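Long-range contacts in MOBA relate protein (Mycobacterium sp., PDB 2WAW), which is of unknown function but has a MobA-like NTP transferase domain of the GT-A clan and probably transfers a nucleotide from a nucleoside triphosphate: residues Ser16-Thr21 with Val182-Asp187; Asp47-Thr52 with Asp67-Val72; Ala127-Ala132 with Ile172-Asp177. All blocks are in the same frame, centred on the assembly; numbering follows the deposited sequence.

Interactions 2 and 3 lie in the same seven-stranded mixed sheet, on opposite sides of the chain's centre, with their own centres about 25 Å apart. Each pairs an outermost strand with its inner neighbour: 70-73 with 48-53 in interaction 2, 169-173 with 126-131 in interaction 3. Interaction 1 stands about 24 Å from the former and 25 Å from the latter, centre to centre, and ties the loop after strand 6-12 to the start of helix 185-197. Along the chain interaction 2 closes before interaction 3 opens, and both are nested inside the long loop closed by interaction 1. Parallel pairing thus finishes both sheet edges, while the C-terminal helix returns to the N-terminal loop.

Interaction 1. Residues Ser16-Thr21 with Val182-Asp187; sequences SRRLGT and VDTWDD
Leu19 and Trp185 bring their CA atoms to 5.3 Å where the helix-like turn of residues 17-19 faces the first turn of helix 185-197. Leu19 reaches across with its two methyls: CD1 lies 3.8 Å from Trp185 CE3, oblique to the ring, and 4.0 Å from Val182 CG1, while CD2 packs 3.3 Å from Asp183 O. Thr21 CG2 meets the indole at its edge. Arg18, its chain bent at chi2 and chi3, has Thr184 CG2 over one face of its guanidinium. Two waters supply the polar link. One accepts from Trp185 N at 2.8 Å and donates to Arg18 O; the other accepts from Arg18 N and donates to Asp183 O. In a capping box, Asp187 N donates to Thr184 OG1 (3.1 Å) and Thr184 N returns a bond to Asp187 OD2, from above the carboxylate plane; the same oxygen takes Asp183 N on its anti lone pair. In characterised MobA-like enzymes the loop after the first strand carries the nucleotide-binding signature, a role consistent with the sequence here but not established. Around this surface contact, Lys23 bonds to Val182 O, Val182 packs on Tyr188 and Leu191 of helix 185-197, and Trp185 lies against Leu26 and bonds through NE1 to Glu189.

Interaction 2. Residues Asp47-Thr52 with Asp67-Val72; sequences DQLIVT and DGLDIV
Gln48 NE2 donates to Asp70 OD2 at 2.7 Å in a nearly straight bond that lies in the amide plane but meets the carboxylate 35° above its own plane. Amide and carboxylate are turned 89° apart. The Gln48 amide is also bonded beyond this pair: NE2 to Trp91 O, and OE1 to Thr7 OG1 and Asp93 N. Between the backbones, Asp70 N donates to Leu49 O (3.0 Å) and Asp70 O accepts from Val51 N (2.9 Å), so Asp70 bridges the residues flanking Ile50; Val72 N then bonds to Val51 O (2.9 Å). This is the parallel pairing of a beta-alpha-beta unit, strand 48-53, helix 57-63 and strand 70-73, at one edge of the sheet of the GT-A fold. The backbone of Ile50 bonds the other way, to Gly8 and Val10 of strand 6-12, and Thr52 OG1 is bonded to Ala12 N and Ser84 OG. Ahead of the ladder, a water accepts from Leu49 N (2.9 Å) and donates to Gly68 O (3.3 Å). Leu49 and Leu69 lie side by side, CD2 to CD2 3.7 Å, and Val51 CG2 rests 3.6 Å from Leu69 CD1, on the face covered by helix 33-42.

Interaction 3. Residues Ala127-Ala132 with Ile172-Asp177; sequences AVCEYA and IRVDAD
Val174 fits its two methyls between Cys129 and Tyr131, two residues apart on the neighbouring strand. Its CG1, anti to the backbone N (chi1 179°), approaches Tyr131 CE1 at 3.6 Å, and CG2 touches Cys129 SG at 3.9 Å; valine and tyrosine lie side by side, pointing the same way. On the same side as Cys129, Ile172 CG1 lies against Ala127 CB (4.4 Å). Helix 111-121 backs this face, with Ala113 against Val174 and Leu117 against Ala127. Further along, residues 175-177 bend round the tyrosine: Ala176 O lies at the ring edge, in its plane, and 3.2 Å from Tyr131 CB, while Ala132 CB lies 3.5 Å from Asp177 OD1. The tyrosine hydroxyl bonds beyond, to His137 O. In the parallel ladder, Ile172 N donates to Val128 O and Glu130 N to Ile172 O. An inverse gamma turn centred on Asp175 then interrupts the pattern, and Ala132 N bonds to Ala176 O (2.8 Å). Glu130 O takes Val174 N at 2.9 Å from one face of its plane; Arg173 NH1 approaches from the opposite face, a bond that remains doubtful because the side chain has two conformers. The contact is therefore held mainly by backbone bonds and apolar packing, while the charge of Glu130 is paired with Arg171 rather than across it.

Interaction 1. Residues Ser16-Thr21 with Val182-Asp187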
# COMPACT_ATOMS: atom_id res chain seq x y z
N SER A 16 5.69 13.25 -0.33
CA SER A 16 6.17 13.74 -1.63
C SER A 16 7.04 14.99 -1.57
O SER A 16 7.46 15.50 -2.60
CB SER A 16 4.98 14.04 -2.57
OG SER A 16 4.41 12.87 -3.10
N ARG A 17 7.31 15.51 -0.37
CA ARG A 17 8.03 16.81 -0.27
C ARG A 17 9.42 16.82 -0.89
O ARG A 17 9.83 17.84 -1.47
CB ARG A 17 8.07 17.34 1.18
CG ARG A 17 6.72 17.74 1.68
CD ARG A 17 6.85 18.48 2.97
NE ARG A 17 5.55 18.72 3.59
CZ ARG A 17 5.32 19.66 4.49
NH1 ARG A 17 6.30 20.47 4.88
NH2 ARG A 17 4.11 19.78 5.00
N ARG A 18 10.13 15.70 -0.80
CA ARG A 18 11.48 15.62 -1.36
C ARG A 18 11.50 15.65 -2.88
O ARG A 18 12.42 16.19 -3.47
CB ARG A 18 12.23 14.39 -0.85
CG ARG A 18 12.51 14.36 0.65
CD ARG A 18 13.39 15.56 1.14
NE ARG A 18 14.54 15.81 0.27
CZ ARG A 18 15.62 15.04 0.23
NH1 ARG A 18 15.87 14.15 1.18
NH2 ARG A 18 16.47 15.15 -0.77
N LEU A 19 10.48 15.07 -3.51
CA LEU A 19 10.37 15.10 -4.98
C LEU A 19 10.15 16.52 -5.51
O LEU A 19 10.61 16.85 -6.60
CB LEU A 19 9.23 14.21 -5.46
CG LEU A 19 9.29 12.69 -5.48
CD1 LEU A 19 10.40 12.19 -6.39
CD2 LEU A 19 9.41 12.10 -4.07
N GLY A 20 9.43 17.33 -4.75
CA GLY A 20 9.03 18.65 -5.18
C GLY A 20 7.83 18.68 -6.10
O GLY A 20 7.52 19.71 -6.69
N THR A 21 7.15 17.54 -6.22
CA THR A 21 6.02 17.38 -7.12
C THR A 21 5.27 16.14 -6.64
O THR A 21 5.89 15.30 -5.98
CB THR A 21 6.51 17.18 -8.58
OG1 THR A 21 5.41 17.30 -9.48
CG2 THR A 21 7.18 15.81 -8.76
N VAL A 182 9.41 5.15 -3.61
CA VAL A 182 9.89 6.45 -4.07
C VAL A 182 9.79 7.51 -2.96
O VAL A 182 8.68 7.98 -2.64
CB VAL A 182 9.12 6.90 -5.35
CG1 VAL A 182 9.59 8.30 -5.81
CG2 VAL A 182 9.31 5.88 -6.47
N ASP A 183 10.94 7.84 -2.36
CA ASP A 183 11.07 8.92 -1.37
C ASP A 183 11.69 10.16 -1.99
O ASP A 183 11.39 11.29 -1.60
CB ASP A 183 12.00 8.51 -0.21
CG ASP A 183 11.42 7.45 0.70
OD1 ASP A 183 10.18 7.31 0.79
OD2 ASP A 183 12.23 6.73 1.34
N THR A 184 12.63 9.93 -2.92
CA THR A 184 13.47 11.00 -3.42
C THR A 184 13.48 10.94 -4.95
O THR A 184 13.06 9.93 -5.53
CB THR A 184 14.93 10.82 -2.96
OG1 THR A 184 15.42 9.56 -3.44
CG2 THR A 184 15.06 10.87 -1.43
N TRP A 185 13.97 11.99 -5.60
CA TRP A 185 14.05 11.97 -7.06
C TRP A 185 14.94 10.83 -7.53
O TRP A 185 14.62 10.13 -8.51
CB TRP A 185 14.55 13.31 -7.63
CG TRP A 185 14.32 13.32 -9.11
CD1 TRP A 185 15.21 12.96 -10.07
CD2 TRP A 185 13.09 13.62 -9.78
NE1 TRP A 185 14.62 13.05 -11.32
CE2 TRP A 185 13.32 13.45 -11.17
CE3 TRP A 185 11.81 14.04 -9.35
CZ2 TRP A 185 12.32 13.68 -12.13
CZ3 TRP A 185 10.82 14.27 -10.31
CH2 TRP A 185 11.09 14.08 -11.68
N ASP A 186 16.02 10.57 -6.80
CA ASP A 186 16.89 9.45 -7.14
C ASP A 186 16.13 8.12 -7.10
O ASP A 186 16.31 7.29 -7.98
CB ASP A 186 18.11 9.37 -6.23
CG ASP A 186 19.14 8.38 -6.73
OD1 ASP A 186 19.82 8.67 -7.73
OD2 ASP A 186 19.27 7.30 -6.12
N ASP A 187 15.28 7.92 -6.09
CA ASP A 187 14.48 6.70 -6.00
C ASP A 187 13.61 6.53 -7.27
O ASP A 187 13.45 5.44 -7.80
CB ASP A 187 13.53 6.78 -4.81
CG ASP A 187 14.21 6.52 -3.47
OD1 ASP A 187 15.33 6.00 -3.42
OD2 ASP A 187 13.57 6.82 -2.44
O HOH W 1 14.60 14.26 -4.07
O HOH W 2 9.25 12.75 -0.53

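Interaction 2. Residues Asp47-Thr52 with Asp67-Val72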
# COMPACT_ATOMS: atom_id res chain seq x y z
N ASP A 47 -12.00 -7.87 -2.36
CA ASP A 47 -13.42 -7.58 -2.56
C ASP A 47 -13.68 -6.08 -2.64
O ASP A 47 -14.72 -5.64 -3.17
CB ASP A 47 -14.25 -8.12 -1.39
CG ASP A 47 -14.26 -9.64 -1.31
OD1 ASP A 47 -13.89 -10.33 -2.27
OD2 ASP A 47 -14.67 -10.13 -0.23
N GLN A 48 -12.75 -5.30 -2.10
CA GLN A 48 -12.87 -3.86 -2.03
C GLN A 48 -11.46 -3.30 -2.14
O GLN A 48 -10.53 -3.91 -1.60
CB GLN A 48 -13.48 -3.46 -0.67
CG GLN A 48 -13.46 -1.95 -0.37
CD GLN A 48 -13.95 -1.62 1.01
OE1 GLN A 48 -13.76 -2.39 1.97
NE2 GLN A 48 -14.55 -0.44 1.14
N LEU A 49 -11.32 -2.17 -2.79
CA LEU A 49 -10.06 -1.48 -2.86
C LEU A 49 -10.21 -0.01 -2.51
O LEU A 49 -10.87 0.69 -3.16
CB LEU A 49 -9.43 -1.64 -4.23
CG LEU A 49 -8.07 -1.03 -4.53
CD1 LEU A 49 -7.04 -1.53 -3.56
CD2 LEU A 49 -7.67 -1.40 -5.93
N ILE A 50 -9.51 0.40 -1.47
CA ILE A 50 -9.49 1.76 -0.96
C ILE A 50 -8.15 2.43 -1.30
O ILE A 50 -7.14 1.85 -1.18
CB ILE A 50 -9.61 1.79 0.56
CG1 ILE A 50 -10.96 1.25 1.02
CG2 ILE A 50 -9.34 3.17 1.12
CD1 ILE A 50 -11.04 1.02 2.45
N VAL A 51 -8.23 3.65 -1.77
CA VAL A 51 -7.01 4.43 -2.02
C VAL A 51 -7.11 5.73 -1.24
O VAL A 51 -8.14 6.43 -1.30
CB VAL A 51 -6.85 4.77 -3.52
CG1 VAL A 51 -5.46 5.42 -3.80
CG2 VAL A 51 -7.10 3.54 -4.38
N THR A 52 -6.05 6.04 -0.49
CA THR A 52 -6.03 7.32 0.24
C THR A 52 -5.21 8.34 -0.53
O THR A 52 -4.19 8.01 -1.16
CB THR A 52 -5.46 7.19 1.68
OG1 THR A 52 -4.06 6.85 1.60
CG2 THR A 52 -6.18 6.08 2.48
N ASP A 67 -11.99 4.87 -11.00
CA ASP A 67 -13.34 4.34 -11.04
C ASP A 67 -13.44 3.00 -10.37
O ASP A 67 -12.62 2.17 -10.54
CB ASP A 67 -13.84 4.20 -12.48
N GLY A 68 -14.45 2.84 -9.56
CA GLY A 68 -14.70 1.61 -8.88
C GLY A 68 -13.95 1.41 -7.60
O GLY A 68 -14.11 0.43 -6.97
N LEU A 69 -13.12 2.38 -7.25
CA LEU A 69 -12.35 2.34 -6.04
C LEU A 69 -12.99 3.22 -4.97
O LEU A 69 -13.65 4.14 -5.30
CB LEU A 69 -10.93 2.82 -6.31
CG LEU A 69 -10.17 2.16 -7.44
CD1 LEU A 69 -8.77 2.60 -7.48
CD2 LEU A 69 -10.25 0.71 -7.46
N ASP A 70 -12.77 2.92 -3.70
CA ASP A 70 -13.20 3.81 -2.62
C ASP A 70 -12.07 4.79 -2.33
O ASP A 70 -10.99 4.40 -1.90
CB ASP A 70 -13.54 3.02 -1.36
CG ASP A 70 -14.79 2.19 -1.54
OD1 ASP A 70 -15.79 2.74 -2.07
OD2 ASP A 70 -14.79 1.01 -1.16
N ILE A 71 -12.34 6.06 -2.60
CA ILE A 71 -11.35 7.14 -2.48
C ILE A 71 -11.50 7.85 -1.15
O ILE A 71 -12.57 8.40 -0.86
CB ILE A 71 -11.49 8.14 -3.66
CG1 ILE A 71 -11.30 7.42 -5.01
CG2 ILE A 71 -10.55 9.33 -3.51
CD1 ILE A 71 -10.02 6.57 -5.14
N VAL A 72 -10.43 7.87 -0.36
CA VAL A 72 -10.48 8.43 0.99
C VAL A 72 -9.54 9.65 0.99
O VAL A 72 -8.35 9.51 0.77
CB VAL A 72 -10.09 7.37 2.03
CG1 VAL A 72 -9.96 8.00 3.42
CG2 VAL A 72 -11.13 6.22 2.05
O HOH W 3 -13.72 -1.08 -4.11

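Interaction 3. Residues Ala127-Ala132 with Ile172-Asp177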
# COMPACT_ATOMS: atom_id res chain seq x y z
N ALA A 127 0.51 -10.42 9.07
CA ALA A 127 1.50 -11.13 8.24
C ALA A 127 2.26 -10.15 7.37
O ALA A 127 1.75 -9.07 7.05
CB ALA A 127 0.82 -12.18 7.41
N VAL A 128 3.48 -10.53 7.00
CA VAL A 128 4.33 -9.66 6.19
C VAL A 128 5.02 -10.47 5.11
O VAL A 128 5.18 -11.68 5.25
CB VAL A 128 5.39 -8.92 7.05
CG1 VAL A 128 4.71 -8.09 8.14
CG2 VAL A 128 6.41 -9.90 7.65
N CYS A 129 5.41 -9.81 4.02
CA CYS A 129 6.22 -10.49 3.01
C CYS A 129 7.68 -10.47 3.40
O CYS A 129 8.23 -9.43 3.80
CB CYS A 129 6.02 -9.86 1.65
SG CYS A 129 4.35 -10.19 0.98
N GLU A 130 8.32 -11.62 3.30
CA GLU A 130 9.73 -11.74 3.55
C GLU A 130 10.44 -11.99 2.24
O GLU A 130 10.36 -13.08 1.67
CB GLU A 130 10.02 -12.87 4.55
CG GLU A 130 11.50 -12.97 4.88
CD GLU A 130 11.76 -13.94 6.01
OE1 GLU A 130 11.23 -15.07 5.97
OE2 GLU A 130 12.52 -13.57 6.92
N TYR A 131 11.10 -10.95 1.75
CA TYR A 131 11.84 -11.00 0.50
C TYR A 131 13.27 -11.48 0.76
O TYR A 131 13.68 -11.68 1.91
CB TYR A 131 11.84 -9.60 -0.10
CG TYR A 131 10.45 -9.09 -0.45
CD1 TYR A 131 9.89 -9.38 -1.69
CD2 TYR A 131 9.73 -8.33 0.45
CE1 TYR A 131 8.63 -8.93 -2.04
CE2 TYR A 131 8.46 -7.86 0.11
CZ TYR A 131 7.92 -8.16 -1.14
OH TYR A 131 6.68 -7.73 -1.53
N ALA A 132 14.02 -11.67 -0.32
CA ALA A 132 15.39 -12.15 -0.23
C ALA A 132 16.30 -11.21 0.60
O ALA A 132 17.25 -11.66 1.24
CB ALA A 132 15.95 -12.34 -1.61
N ILE A 172 5.79 -14.41 5.25
CA ILE A 172 5.46 -15.16 4.05
C ILE A 172 6.57 -14.91 3.03
O ILE A 172 6.75 -13.78 2.57
CB ILE A 172 4.10 -14.71 3.44
CG1 ILE A 172 2.97 -14.72 4.50
CG2 ILE A 172 3.75 -15.58 2.24
CD1 ILE A 172 2.78 -16.03 5.22
N ARG A 173 7.29 -15.97 2.66
CA ARG A 173 8.43 -15.85 1.76
C ARG A 173 7.98 -15.49 0.34
O ARG A 173 7.04 -16.08 -0.20
CB ARG A 173 9.22 -17.16 1.75
CG ARG A 173 10.43 -17.17 0.82
CD ARG A 173 11.70 -16.65 1.49
NE ARG A 173 12.82 -16.61 0.55
CZ ARG A 173 13.17 -15.55 -0.17
NH1 ARG A 173 12.48 -14.42 -0.05
NH2 ARG A 173 14.20 -15.61 -1.00
N VAL A 174 8.68 -14.52 -0.26
CA VAL A 174 8.49 -14.12 -1.66
C VAL A 174 9.87 -14.21 -2.33
O VAL A 174 10.86 -13.68 -1.82
CB VAL A 174 7.93 -12.67 -1.76
CG1 VAL A 174 7.76 -12.25 -3.24
CG2 VAL A 174 6.59 -12.59 -1.04
N ASP A 175 9.95 -14.88 -3.48
CA ASP A 175 11.22 -15.12 -4.17
C ASP A 175 11.53 -13.91 -5.06
O ASP A 175 11.47 -13.99 -6.30
CB ASP A 175 11.14 -16.41 -5.00
CG ASP A 175 12.51 -16.88 -5.50
OD1 ASP A 175 13.55 -16.40 -5.02
OD2 ASP A 175 12.51 -17.76 -6.39
N ALA A 176 11.84 -12.80 -4.40
CA ALA A 176 12.16 -11.52 -5.04
C ALA A 176 12.84 -10.65 -4.00
O ALA A 176 12.85 -11.00 -2.81
CB ALA A 176 10.86 -10.86 -5.53
N ASP A 177 13.39 -9.51 -4.42
CA ASP A 177 13.83 -8.46 -3.50
C ASP A 177 12.66 -7.54 -3.11
O ASP A 177 11.66 -7.48 -3.82
CB ASP A 177 14.94 -7.61 -4.12
CG ASP A 177 16.26 -8.37 -4.23
OD1 ASP A 177 16.42 -9.41 -3.55
OD2 ASP A 177 17.14 -7.90 -4.98